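PDB 5JBD: inactive glucansucrase from Lactobacillus reuteri, which belongs to glycosyl hydrolase family 70, has a TIM-type barrel at its core and carries a bound calcium ion. Local coordinates for residues N391-Q394 with R395-L398; A423-A426 with W427-Y431; N400-I403 with I404-S408; L349-V352 with L353-N357; G699-R702 with Y703-G706. All blocks are in the same frame, centred on the assembly; numbering follows the deposited sequence.

Interaction 1: N391-Q394 with R395-L398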
loop_
_atom_site.group_PDB
_atom_site.type_symbol
_atom_site.label_atom_id
_atom_site.label_comp_id
_atom_site.label_asym_id
_atom_site.label_seq_id
_atom_site.Cartn_x
_atom_site.Cartn_y
_atom_site.Cartn_z
ATOM N N ASN A 391 -9.036 6.552 6.153
ATOM C CA ASN A 391 -7.817 6.651 5.357
ATOM C C ASN A 391 -8.064 6.093 3.948
ATOM O O ASN A 391 -9.162 5.599 3.635
ATOM C CB ASN A 391 -6.621 5.991 6.066
ATOM C CG ASN A 391 -6.789 4.495 6.257
ATOM O OD1 ASN A 391 -7.269 3.785 5.370
ATOM N ND2 ASN A 391 -6.377 4.005 7.431
ATOM N N HIS A 392 -7.059 6.192 3.092
ATOM C CA HIS A 392 -7.200 5.793 1.669
ATOM C C HIS A 392 -7.614 4.321 1.490
ATOM O O HIS A 392 -8.405 4.001 0.599
ATOM C CB HIS A 392 -5.906 6.077 0.887
ATOM C CG HIS A 392 -4.733 5.285 1.359
ATOM N ND1 HIS A 392 -3.952 5.673 2.430
ATOM C CD2 HIS A 392 -4.234 4.100 0.944
ATOM C CE1 HIS A 392 -3.010 4.776 2.632
ATOM N NE2 HIS A 392 -3.154 3.812 1.741
ATOM N N ASP A 393 -7.113 3.449 2.358
ATOM C CA ASP A 393 -7.461 2.019 2.308
ATOM C C ASP A 393 -8.900 1.745 2.723
ATOM O O ASP A 393 -9.548 0.851 2.170
ATOM C CB ASP A 393 -6.540 1.186 3.195
ATOM C CG ASP A 393 -5.181 0.971 2.594
ATOM O OD1 ASP A 393 -5.106 0.651 1.389
ATOM O OD2 ASP A 393 -4.191 1.091 3.339
ATOM N N GLN A 394 -9.412 2.502 3.690
ATOM C CA GLN A 394 -10.787 2.286 4.148
ATOM C C GLN A 394 -11.827 2.739 3.106
ATOM O O GLN A 394 -12.867 2.084 2.941
ATOM C CB GLN A 394 -11.036 2.929 5.521
ATOM C CG GLN A 394 -10.118 2.394 6.621
ATOM C CD GLN A 394 -10.104 0.874 6.697
ATOM O OE1 GLN A 394 -11.145 0.232 6.623
ATOM N NE2 GLN A 394 -8.921 0.298 6.826
ATOM N N ARG A 395 -11.553 3.844 2.429
ATOM C CA ARG A 395 -12.382 4.257 1.297
ATOM C C ARG A 395 -12.330 3.215 0.171
ATOM O O ARG A 395 -13.370 2.889 -0.397
ATOM C CB ARG A 395 -11.985 5.636 0.772
ATOM C CG ARG A 395 -12.962 6.195 -0.256
ATOM C CD ARG A 395 -14.235 6.698 0.393
ATOM N NE ARG A 395 -14.109 8.115 0.750
ATOM C CZ ARG A 395 -14.582 8.697 1.853
ATOM N NH1 ARG A 395 -15.202 8.002 2.820
ATOM N NH2 ARG A 395 -14.403 10.006 2.009
ATOM N N LYS A 396 -11.133 2.680 -0.100
ATOM C CA LYS A 396 -10.941 1.592 -1.081
ATOM C C LYS A 396 -11.752 0.342 -0.749
ATOM O O LYS A 396 -12.383 -0.238 -1.638
ATOM C CB LYS A 396 -9.455 1.238 -1.225
ATOM C CG LYS A 396 -9.149 -0.027 -2.040
ATOM C CD LYS A 396 -7.816 -0.653 -1.671
ATOM C CE LYS A 396 -7.872 -1.289 -0.286
ATOM N NZ LYS A 396 -6.653 -2.071 -0.020
ATOM N N ASN A 397 -11.732 -0.080 0.523
ATOM C CA ASN A 397 -12.548 -1.232 0.980
ATOM C C ASN A 397 -14.027 -1.058 0.645
ATOM O O ASN A 397 -14.666 -1.978 0.132
ATOM C CB ASN A 397 -12.416 -1.449 2.501
ATOM C CG ASN A 397 -11.058 -2.006 2.907
ATOM O OD1 ASN A 397 -10.257 -2.454 2.071
ATOM N ND2 ASN A 397 -10.789 -1.979 4.212
ATOM N N LEU A 398 -14.550 0.133 0.916
ATOM C CA LEU A 398 -15.955 0.458 0.679
ATOM C C LEU A 398 -16.303 0.418 -0.816
ATOM O O LEU A 398 -17.331 -0.145 -1.212
ATOM C CB LEU A 398 -16.260 1.842 1.259
ATOM C CG LEU A 398 -17.706 2.279 1.519
ATOM C CD1 LEU A 398 -17.731 3.321 2.633
ATOM C CD2 LEU A 398 -18.376 2.829 0.265
HETATM O O HOH W 1 -8.183 -2.652 6.226
#
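The amides of Q394 and N397 lie side by side, pointing the same way but with their planes 84° apart, so they do not stack; Q394 OE1 takes a weak, bent bond from N397 ND2 (3.3 Å). One water links them, 3.1 Å from Q394 NE2 and weakly held by N397 ND2, while Y323 is the main partner of Q394 NE2. The ring of H392 meets those of F656 and Y707 at shallow angles, and its ND1 bonds E654. H392 is the first residue of helix 392-406, which follows barrel strand 385-388 in a beta-alpha step of the TIM-type barrel. N391 is its N-cap: OD1 accepts from Q394 N (3.0 Å), and N391 O takes R395 N (3.2 Å) in the first regular turn. On another flank D393 and K396 run alongside each other. The K396 chain bends at its third torsion (chi3 71°), bringing NZ to 3.4 Å from D393 OD1, a long salt bridge with a weak hydrogen bond, while S186 O is the stronger partner of NZ. The R395 chain leads away from this turn and bends twice, and its guanidinium forms salt bridges with E471 and D467.

Interaction 2: A423-A426 with W427-Y431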
loop_
_atom_site.group_PDB
_atom_site.type_symbol
_atom_site.label_atom_id
_atom_site.label_comp_id
_atom_site.label_asym_id
_atom_site.label_seq_id
_atom_site.Cartn_x
_atom_site.Cartn_y
_atom_site.Cartn_z
ATOM N N ALA A 423 -15.323 0.768 -11.050
ATOM C CA ALA A 423 -14.989 1.801 -10.059
ATOM C C ALA A 423 -15.738 3.099 -10.327
ATOM O O ALA A 423 -16.237 3.732 -9.391
ATOM C CB ALA A 423 -13.484 2.062 -10.012
ATOM N N ASN A 424 -15.821 3.495 -11.606
ATOM C CA ASN A 424 -16.532 4.720 -11.978
ATOM C C ASN A 424 -18.007 4.639 -11.600
ATOM O O ASN A 424 -18.583 5.629 -11.121
ATOM C CB ASN A 424 -16.421 4.999 -13.490
ATOM C CG ASN A 424 -15.009 5.301 -13.931
ATOM O OD1 ASN A 424 -14.161 5.719 -13.139
ATOM N ND2 ASN A 424 -14.744 5.100 -15.221
ATOM N N GLN A 425 -18.606 3.467 -11.846
ATOM C CA GLN A 425 -19.980 3.189 -11.479
ATOM C C GLN A 425 -20.118 3.237 -9.952
ATOM O O GLN A 425 -21.036 3.853 -9.432
ATOM C CB GLN A 425 -20.408 1.808 -11.998
ATOM C CG GLN A 425 -21.840 1.411 -11.646
ATOM C CD GLN A 425 -22.162 -0.040 -11.975
ATOM O OE1 GLN A 425 -21.545 -0.646 -12.853
ATOM N NE2 GLN A 425 -23.126 -0.604 -11.263
ATOM N N ALA A 426 -19.211 2.560 -9.256
ATOM C CA ALA A 426 -19.207 2.574 -7.781
ATOM C C ALA A 426 -19.131 4.001 -7.220
ATOM O O ALA A 426 -19.844 4.330 -6.280
ATOM C CB ALA A 426 -18.073 1.713 -7.256
ATOM N N TRP A 427 -18.280 4.847 -7.795
ATOM C CA TRP A 427 -18.177 6.255 -7.340
ATOM C C TRP A 427 -19.421 7.092 -7.572
ATOM O O TRP A 427 -19.812 7.874 -6.706
ATOM C CB TRP A 427 -16.931 6.952 -7.912
ATOM C CG TRP A 427 -15.777 6.699 -7.008
ATOM C CD1 TRP A 427 -14.766 5.802 -7.185
ATOM C CD2 TRP A 427 -15.572 7.297 -5.724
ATOM N NE1 TRP A 427 -13.911 5.839 -6.093
ATOM C CE2 TRP A 427 -14.386 6.748 -5.186
ATOM C CE3 TRP A 427 -16.271 8.269 -4.983
ATOM C CZ2 TRP A 427 -13.888 7.122 -3.930
ATOM C CZ3 TRP A 427 -15.771 8.647 -3.738
ATOM C CH2 TRP A 427 -14.589 8.068 -3.225
ATOM N N GLN A 428 -20.067 6.918 -8.726
ATOM C CA GLN A 428 -21.351 7.580 -8.957
ATOM C C GLN A 428 -22.348 7.140 -7.873
ATOM O O GLN A 428 -23.027 7.978 -7.288
ATOM C CB GLN A 428 -21.900 7.269 -10.349
ATOM C CG GLN A 428 -23.022 8.197 -10.773
ATOM C CD GLN A 428 -23.429 7.986 -12.221
ATOM O OE1 GLN A 428 -23.999 6.950 -12.577
ATOM N NE2 GLN A 428 -23.142 8.971 -13.067
ATOM N N GLU A 429 -22.400 5.834 -7.599
ATOM C CA GLU A 429 -23.288 5.282 -6.559
ATOM C C GLU A 429 -22.935 5.810 -5.173
ATOM O O GLU A 429 -23.825 6.187 -4.416
ATOM C CB GLU A 429 -23.252 3.747 -6.580
ATOM C CG GLU A 429 -23.939 3.163 -7.811
ATOM C CD GLU A 429 -23.615 1.700 -8.055
ATOM O OE1 GLU A 429 -22.702 1.153 -7.394
ATOM O OE2 GLU A 429 -24.264 1.088 -8.930
ATOM N N PHE A 430 -21.634 5.854 -4.871
ATOM C CA PHE A 430 -21.152 6.380 -3.598
ATOM C C PHE A 430 -21.546 7.843 -3.362
ATOM O O PHE A 430 -22.115 8.158 -2.322
ATOM C CB PHE A 430 -19.632 6.219 -3.455
ATOM C CG PHE A 430 -19.096 6.779 -2.164
ATOM C CD1 PHE A 430 -19.054 5.990 -1.019
ATOM C CD2 PHE A 430 -18.687 8.104 -2.080
ATOM C CE1 PHE A 430 -18.578 6.507 0.174
ATOM C CE2 PHE A 430 -18.210 8.627 -0.882
ATOM C CZ PHE A 430 -18.163 7.828 0.246
ATOM N N TYR A 431 -21.242 8.736 -4.312
ATOM C CA TYR A 431 -21.530 10.172 -4.109
ATOM C C TYR A 431 -23.018 10.434 -3.886
ATOM O O TYR A 431 -23.381 11.258 -3.051
ATOM C CB TYR A 431 -21.074 11.047 -5.283
ATOM C CG TYR A 431 -19.580 11.266 -5.428
ATOM C CD1 TYR A 431 -18.828 11.868 -4.415
ATOM C CD2 TYR A 431 -18.933 10.910 -6.604
ATOM C CE1 TYR A 431 -17.464 12.080 -4.558
ATOM C CE2 TYR A 431 -17.577 11.119 -6.757
ATOM C CZ TYR A 431 -16.850 11.712 -5.737
ATOM O OH TYR A 431 -15.510 11.918 -5.915
#
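W427 holds the tight side of this helical turn. Its N bonds A423 O at 2.8 Å, and the same carbonyl oxygen lies at the edge of the indole, near the ring plane, with CD1 3.4 Å away. Three residues on, A426 O takes F430 N at 2.7 Å. The ring of Y431 in turn receives W427 CE3 over one face, 3.5 Å above the plane and displaced toward the rim, while F659 meets W427 edge-to-face. This flank of helix 420-434 packs on helix 392-406, with W427 against I399 and F430 against L398.

The looser side carries Q425 and E429, one turn apart and partly open to solvent, with exposed N424 and Q428 nearby. The Q425 chain runs out extended from a CG anti to the backbone N (chi1 179°). That of E429 leaves beside its own N, and the two side chains cross obliquely. Q425 NE2 donates to E429 OE2 over 3.1 Å in a nearly straight bond (170°). The oxygen lies in the plane of the amide, but the N-H comes from above the carboxylate plane, the two planes being 84° apart. The other oxygen, E429 OE1, sits very close to D406 OD2. So short a gap between two acids may indicate that a proton is shared, though the geometry alone does not settle it.

Interaction 3: N400-I403 with I404-S408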
loop_
_atom_site.group_PDB
_atom_site.type_symbol
_atom_site.label_atom_id
_atom_site.label_comp_id
_atom_site.label_asym_id
_atom_site.label_seq_id
_atom_site.Cartn_x
_atom_site.Cartn_y
_atom_site.Cartn_z
ATOM N N ASN A 400 -14.565 -1.163 -3.261
ATOM C CA ASN A 400 -14.469 -2.544 -3.730
ATOM C C ASN A 400 -15.647 -3.420 -3.294
ATOM O O ASN A 400 -16.074 -4.295 -4.063
ATOM C CB ASN A 400 -13.151 -3.181 -3.299
ATOM C CG ASN A 400 -11.950 -2.676 -4.106
ATOM O OD1 ASN A 400 -12.096 -2.130 -5.204
ATOM N ND2 ASN A 400 -10.754 -2.879 -3.562
ATOM N N ARG A 401 -16.156 -3.204 -2.072
ATOM C CA ARG A 401 -17.392 -3.872 -1.612
ATOM C C ARG A 401 -18.513 -3.597 -2.620
ATOM O O ARG A 401 -19.183 -4.514 -3.081
ATOM C CB ARG A 401 -17.838 -3.440 -0.168
ATOM C CG ARG A 401 -17.601 -4.521 0.889
ATOM C CD ARG A 401 -18.615 -4.518 2.062
ATOM N NE ARG A 401 -18.082 -5.173 3.264
ATOM C CZ ARG A 401 -17.810 -6.481 3.417
ATOM N NH1 ARG A 401 -17.982 -7.358 2.428
ATOM N NH2 ARG A 401 -17.332 -6.923 4.581
ATOM N N LEU A 402 -18.665 -2.328 -2.980
ATOM C CA LEU A 402 -19.684 -1.889 -3.934
ATOM C C LEU A 402 -19.458 -2.492 -5.335
ATOM O O LEU A 402 -20.417 -2.922 -5.973
ATOM C CB LEU A 402 -19.732 -0.357 -3.963
ATOM C CG LEU A 402 -20.884 0.437 -4.587
ATOM C CD1 LEU A 402 -22.250 -0.169 -4.298
ATOM C CD2 LEU A 402 -20.818 1.877 -4.087
ATOM N N ILE A 403 -18.204 -2.570 -5.786
ATOM C CA ILE A 403 -17.871 -3.220 -7.069
ATOM C C ILE A 403 -18.287 -4.696 -7.049
ATOM O O ILE A 403 -18.928 -5.184 -7.988
ATOM C CB ILE A 403 -16.363 -3.096 -7.423
ATOM C CG1 ILE A 403 -16.013 -1.649 -7.795
ATOM C CG2 ILE A 403 -15.981 -4.013 -8.583
ATOM C CD1 ILE A 403 -14.522 -1.377 -7.934
ATOM N N ILE A 404 -17.914 -5.394 -5.982
ATOM C CA ILE A 404 -18.215 -6.820 -5.838
ATOM C C ILE A 404 -19.726 -7.046 -5.827
ATOM O O ILE A 404 -20.219 -7.954 -6.502
ATOM C CB ILE A 404 -17.555 -7.433 -4.570
ATOM C CG1 ILE A 404 -16.020 -7.456 -4.720
ATOM C CG2 ILE A 404 -18.062 -8.864 -4.306
ATOM C CD1 ILE A 404 -15.283 -7.525 -3.395
ATOM N N LYS A 405 -20.451 -6.208 -5.093
ATOM C CA LYS A 405 -21.912 -6.288 -5.050
ATOM C C LYS A 405 -22.551 -6.021 -6.419
ATOM O O LYS A 405 -23.470 -6.738 -6.831
ATOM C CB LYS A 405 -22.494 -5.317 -4.019
ATOM C CG LYS A 405 -24.017 -5.324 -3.987
ATOM C CD LYS A 405 -24.610 -4.738 -2.717
ATOM C CE LYS A 405 -26.077 -5.132 -2.579
ATOM N NZ LYS A 405 -26.912 -3.990 -2.122
ATOM N N ASP A 406 -22.080 -4.978 -7.096
ATOM C CA ASP A 406 -22.597 -4.602 -8.422
ATOM C C ASP A 406 -22.318 -5.628 -9.516
ATOM O O ASP A 406 -23.006 -5.627 -10.526
ATOM C CB ASP A 406 -21.991 -3.264 -8.882
ATOM C CG ASP A 406 -22.490 -2.074 -8.092
ATOM O OD1 ASP A 406 -23.551 -2.154 -7.452
ATOM O OD2 ASP A 406 -21.804 -1.032 -8.138
ATOM N N HIS A 407 -21.288 -6.462 -9.347
ATOM C CA HIS A 407 -20.850 -7.374 -10.399
ATOM C C HIS A 407 -20.484 -8.756 -9.871
ATOM O O HIS A 407 -19.355 -9.253 -10.068
ATOM C CB HIS A 407 -19.677 -6.738 -11.146
ATOM C CG HIS A 407 -20.027 -5.459 -11.837
ATOM N ND1 HIS A 407 -19.727 -4.223 -11.304
ATOM C CD2 HIS A 407 -20.666 -5.224 -13.005
ATOM C CE1 HIS A 407 -20.158 -3.281 -12.121
ATOM N NE2 HIS A 407 -20.732 -3.861 -13.161
ATOM N N SER A 408 -21.445 -9.371 -9.186
ATOM C CA SER A 408 -21.334 -10.788 -8.775
ATOM C C SER A 408 -21.221 -11.790 -9.939
ATOM O O SER A 408 -21.310 -11.425 -11.112
ATOM C CB SER A 408 -22.489 -11.166 -7.836
ATOM O OG SER A 408 -23.734 -10.868 -8.436
#
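I404 and N400 meet in the last turns of helix 392-406, a helix of the TIM-type barrel. The hydrogen bonds come first: N400 O takes I404 N, R401 O takes K405 N and L402 O takes D406 N, each at 2.9 Å. The series then fades, since H407 has left helical angles and its N reaches I403 O only weakly, at 3.0 Å with a bent N-H (125°). Among the side chains, N400 ND2 is held by K185 O.

The van der Waals contacts are made by a branch of isoleucine lying over the backbone. The CG1 arm of I404 runs beside its own N and back along the preceding turn, with CG1 close against the carbonyl oxygen, 3.2 Å from N400 O, and CD1 just beyond it. I403 turns to another flank, against Y422 and I413, and L402 rests on E429 and Y441. The methyl L402 CD1 also flanks the D406 carboxylate, 3.9 Å from D406 OD1.

The remaining polar contacts centre on D406. With CG beside the backbone N (chi1 -70°), its carboxylate leans back over the L402 carbonyl, and OD2 comes to 3.2 Å from L402 O. Two acceptors face each other there, and E429 lies close by; together they would tend to raise the pKa of D406. H407 presents the edge of its imidazole to the helix end, with ND1 3.5 Å from I403 O.

Interaction 4: L349-V352 with L353-N357. With ACT (acetate ion), chain E.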
loop_
_atom_site.group_PDB
_atom_site.type_symbol
_atom_site.label_atom_id
_atom_site.label_comp_id
_atom_site.label_asym_id
_atom_site.label_seq_id
_atom_site.Cartn_x
_atom_site.Cartn_y
_atom_site.Cartn_z
ATOM N N LEU A 349 -15.403 3.733 16.216
ATOM C CA LEU A 349 -16.152 4.822 15.589
ATOM C C LEU A 349 -17.138 4.282 14.545
ATOM O O LEU A 349 -18.309 4.662 14.555
ATOM C CB LEU A 349 -15.211 5.831 14.945
ATOM C CG LEU A 349 -14.420 6.721 15.909
ATOM C CD1 LEU A 349 -13.270 7.409 15.183
ATOM C CD2 LEU A 349 -15.307 7.763 16.581
ATOM N N GLU A 350 -16.675 3.379 13.679
ATOM C CA GLU A 350 -17.547 2.805 12.638
ATOM C C GLU A 350 -18.639 1.882 13.198
ATOM O O GLU A 350 -19.800 1.945 12.744
ATOM C CB GLU A 350 -16.733 2.097 11.543
ATOM C CG GLU A 350 -15.813 3.054 10.770
ATOM C CD GLU A 350 -15.732 2.796 9.265
ATOM O OE1 GLU A 350 -15.783 1.621 8.843
ATOM O OE2 GLU A 350 -15.576 3.788 8.508
ATOM N N ASN A 351 -18.291 1.049 14.189
ATOM C CA ASN A 351 -19.264 0.122 14.745
ATOM C C ASN A 351 -20.307 0.843 15.605
ATOM O O ASN A 351 -21.439 0.384 15.691
ATOM C CB ASN A 351 -18.617 -1.008 15.586
ATOM C CG ASN A 351 -17.686 -1.927 14.790
ATOM O OD1 ASN A 351 -16.861 -2.692 15.354
ATOM N ND2 ASN A 351 -17.817 -1.883 13.508
ATOM N N VAL A 352 -19.939 1.960 16.239
ATOM C CA VAL A 352 -20.850 2.687 17.145
ATOM C C VAL A 352 -21.679 3.733 16.412
ATOM O O VAL A 352 -22.884 3.841 16.647
ATOM C CB VAL A 352 -20.086 3.358 18.305
ATOM C CG1 VAL A 352 -20.977 4.266 19.148
ATOM C CG2 VAL A 352 -19.449 2.306 19.196
ATOM N N LEU A 353 -21.030 4.506 15.544
ATOM C CA LEU A 353 -21.648 5.649 14.881
ATOM C C LEU A 353 -21.961 5.455 13.395
ATOM O O LEU A 353 -22.890 6.065 12.882
ATOM C CB LEU A 353 -20.748 6.879 15.044
ATOM C CG LEU A 353 -20.503 7.366 16.476
ATOM C CD1 LEU A 353 -19.422 8.433 16.520
ATOM C CD2 LEU A 353 -21.785 7.885 17.095
ATOM N N GLY A 354 -21.177 4.631 12.710
ATOM C CA GLY A 354 -21.203 4.558 11.252
ATOM C C GLY A 354 -22.128 3.559 10.573
ATOM O O GLY A 354 -22.427 3.713 9.381
ATOM N N ARG A 355 -22.569 2.531 11.287
ATOM C CA ARG A 355 -23.471 1.533 10.705
ATOM C C ARG A 355 -24.886 2.095 10.540
ATOM O O ARG A 355 -25.282 3.041 11.242
ATOM C CB ARG A 355 -23.551 0.293 11.583
ATOM C CG ARG A 355 -22.328 -0.594 11.597
ATOM C CD ARG A 355 -22.541 -1.720 12.607
ATOM N NE ARG A 355 -21.542 -2.762 12.455
ATOM C CZ ARG A 355 -20.964 -3.459 13.439
ATOM N NH1 ARG A 355 -21.270 -3.264 14.724
ATOM N NH2 ARG A 355 -20.031 -4.368 13.115
ATOM N N ALA A 356 -25.641 1.496 9.622
ATOM C CA ALA A 356 -27.089 1.756 9.508
ATOM C C ALA A 356 -27.866 1.114 10.663
ATOM O O ALA A 356 -28.701 1.757 11.301
ATOM C CB ALA A 356 -27.618 1.223 8.184
ATOM N N ASN A 357 -27.559 -0.159 10.917
ATOM C CA ASN A 357 -28.228 -0.997 11.928
ATOM C C ASN A 357 -27.191 -1.703 12.800
ATOM O O ASN A 357 -26.006 -1.729 12.451
ATOM C CB ASN A 357 -29.042 -2.071 11.215
ATOM C CG ASN A 357 -30.153 -1.498 10.366
ATOM O OD1 ASN A 357 -30.547 -2.118 9.389
ATOM N ND2 ASN A 357 -30.646 -0.302 10.710
HETATM C C ACT E . -20.191 -4.757 9.113
HETATM O O ACT E . -19.792 -5.732 9.779
HETATM O OXT ACT E . -20.176 -3.597 9.576
HETATM C CH3 ACT E . -20.705 -4.988 7.721
#
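L349 O receives L353 N at 2.9 Å and, weakly, G354 N at 3.4 Å, the five-residue reach of a wider pi-type turn, while E350 O also takes a weak bond from G354 N. This turn frays the end of helix 343-354, the one that comes after barrel strand 340-341; beyond it the chain leaves as a loop.

On the buried side the leucines L349 and L353 pack through their methyls, CD2 to CD1 at 4.2 Å, and V352 CG1 lies 4.1 Å from L353 CG. L349 also touches I452 and, with L353, Q449 of helix 446-455, while V352 reaches N364 and L365 of helix 364-367. The tail of this end is tied further by V352 O to N543 and L353 O to N445.

The exposed side is a stack of flat groups. R355 leaves the backbone with CG beside its N (chi1 -72°) and stays extended to NE, which lays the guanidinium over the N351 amide. The planes are only 7° apart, with N351 ND2 3.3 Å above that of the guanidinium and displaced toward its rim. N351 ND2 and R355 NH2 are both donors, so the contact is stacking and not a hydrogen bond. Both residues also touch a crystal neighbour, which may influence this pose. At the guanidinium edge, R355 NE donates almost straight (168°) and in plane to OXT of an acetate ion, probably from the crystallisation liquor, at 3.3 Å.

Interaction 5: G699-R702 with Y703-G706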
loop_
_atom_site.group_PDB
_atom_site.type_symbol
_atom_site.label_atom_id
_atom_site.label_comp_id
_atom_site.label_asym_id
_atom_site.label_seq_id
_atom_site.Cartn_x
_atom_site.Cartn_y
_atom_site.Cartn_z
ATOM N N GLY A 699 3.214 1.651 -14.350
ATOM C CA GLY A 699 2.170 2.183 -15.231
ATOM C C GLY A 699 0.892 1.364 -15.258
ATOM O O GLY A 699 -0.195 1.923 -15.368
ATOM N N ARG A 700 1.024 0.043 -15.141
ATOM C CA ARG A 700 -0.128 -0.860 -15.132
ATOM C C ARG A 700 -0.702 -1.169 -13.737
ATOM O O ARG A 700 -1.596 -2.003 -13.611
ATOM C CB ARG A 700 0.237 -2.148 -15.866
ATOM C CG ARG A 700 0.590 -1.899 -17.335
ATOM C CD ARG A 700 0.335 -3.123 -18.202
ATOM N NE ARG A 700 0.931 -4.334 -17.638
ATOM C CZ ARG A 700 2.232 -4.658 -17.681
ATOM N NH1 ARG A 700 3.143 -3.856 -18.255
ATOM N NH2 ARG A 700 2.631 -5.804 -17.124
ATOM N N SER A 701 -0.221 -0.479 -12.701
ATOM C CA SER A 701 -0.842 -0.577 -11.370
ATOM C C SER A 701 -2.283 -0.039 -11.411
ATOM O O SER A 701 -2.632 0.805 -12.244
ATOM C CB SER A 701 -0.002 0.155 -10.314
ATOM O OG SER A 701 -0.049 1.564 -10.457
ATOM N N ARG A 702 -3.118 -0.548 -10.518
ATOM C CA ARG A 702 -4.528 -0.195 -10.502
ATOM C C ARG A 702 -4.781 1.307 -10.318
ATOM O O ARG A 702 -5.640 1.878 -10.992
ATOM C CB ARG A 702 -5.234 -0.998 -9.412
ATOM C CG ARG A 702 -6.751 -0.851 -9.376
ATOM C CD ARG A 702 -7.356 -1.949 -8.509
ATOM N NE ARG A 702 -7.221 -3.258 -9.151
ATOM C CZ ARG A 702 -7.426 -4.435 -8.569
ATOM N NH1 ARG A 702 -7.788 -4.525 -7.284
ATOM N NH2 ARG A 702 -7.271 -5.544 -9.287
ATOM N N TYR A 703 -4.031 1.941 -9.420
ATOM C CA TYR A 703 -4.297 3.325 -9.053
ATOM C C TYR A 703 -3.201 4.326 -9.412
ATOM O O TYR A 703 -3.440 5.538 -9.366
ATOM C CB TYR A 703 -4.589 3.403 -7.547
ATOM C CG TYR A 703 -5.707 2.484 -7.056
ATOM C CD1 TYR A 703 -7.025 2.674 -7.451
ATOM C CD2 TYR A 703 -5.436 1.437 -6.181
ATOM C CE1 TYR A 703 -8.042 1.840 -6.999
ATOM C CE2 TYR A 703 -6.437 0.599 -5.725
ATOM C CZ TYR A 703 -7.741 0.802 -6.128
ATOM O OH TYR A 703 -8.719 -0.036 -5.666
ATOM N N ASN A 704 -2.009 3.847 -9.795
ATOM C CA ASN A 704 -0.869 4.744 -10.090
ATOM C C ASN A 704 -0.568 5.689 -8.908
ATOM O O ASN A 704 -0.193 6.850 -9.102
ATOM C CB ASN A 704 -1.115 5.537 -11.403
ATOM C CG ASN A 704 -0.504 4.861 -12.615
ATOM O OD1 ASN A 704 0.472 5.344 -13.178
ATOM N ND2 ASN A 704 -1.070 3.728 -13.014
ATOM N N GLU A 705 -0.760 5.180 -7.687
ATOM C CA GLU A 705 -0.680 5.997 -6.464
ATOM C C GLU A 705 0.715 6.100 -5.864
ATOM O O GLU A 705 0.954 7.004 -5.060
ATOM C CB GLU A 705 -1.658 5.488 -5.377
ATOM C CG GLU A 705 -1.195 4.291 -4.540
ATOM C CD GLU A 705 -0.967 3.016 -5.342
ATOM O OE1 GLU A 705 -1.600 2.833 -6.400
ATOM O OE2 GLU A 705 -0.114 2.207 -4.952
ATOM N N GLY A 706 1.600 5.159 -6.200
ATOM C CA GLY A 706 2.974 5.171 -5.707
ATOM C C GLY A 706 3.425 4.046 -4.785
ATOM O O GLY A 706 4.626 3.907 -4.567
HETATM O O HOH W 2 1.620 2.999 -8.018
HETATM O O HOH W 3 -8.122 -2.556 -5.151
HETATM O O HOH W 4 -4.222 3.985 -12.328
#
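R702 and Y703 run side by side, pointing the same way, in the long beta-alpha connection between barrel strand 688-691 and helix 727-739 of the TIM-type barrel, after the short strand 696-697. The arginine contributes its aliphatic part: CG stands over the middle of the tyrosine ring, 3.7 Å from the centroid and 10° off the normal, a CH-pi contact. Its CG is anti to the backbone N (chi1 -173°), and a bend further out turns the guanidinium almost perpendicular to the phenol plane (88°). A water in the guanidinium plane joins the polar ends, 2.9 Å from R702 NH1 and 2.6 Å from Y703 OH. Beyond the pair, R702 bonds M414 O and G187 O and makes a cation-pi contact with Y418.

N704 ties the turn together. Its ND2 donates to G699 O at 3.1 Å, with the oxygen in the amide plane but the donor well above the carbonyl plane. S701 OG, whose main partner is F698 O, lies 3.1 Å from N704 N in a weak, bent bond. A further water spans the turn, giving to R702 O at 2.9 Å and accepting from N704 ND2 at 3.2 Å.

How the interactions relate
Interactions 1 and 3 are the two ends of helix 392-406, and interaction 2 lies on helix 420-434, which packs along it: L398 CD2 meets F430 CD1 at 3.5 Å near one end, while Q425 and E429 face H407 and D406 near the other. Interactions 1 to 4 are partly buried. Interaction 5 is a surface loop, yet Y703 OH reaches K396 of interaction 1 and the side chain of N400 in interaction 3. Interaction 4, another helix end, touches none of the others. An N-cap and a salt bridge mark interaction 1, an amide-carboxylate bond interaction 2, fading backbone bonds interaction 3; interaction 4 pairs leucine packing with an exposed stack, and interaction 5 combines a CH-pi contact and direct bonds with water bridges.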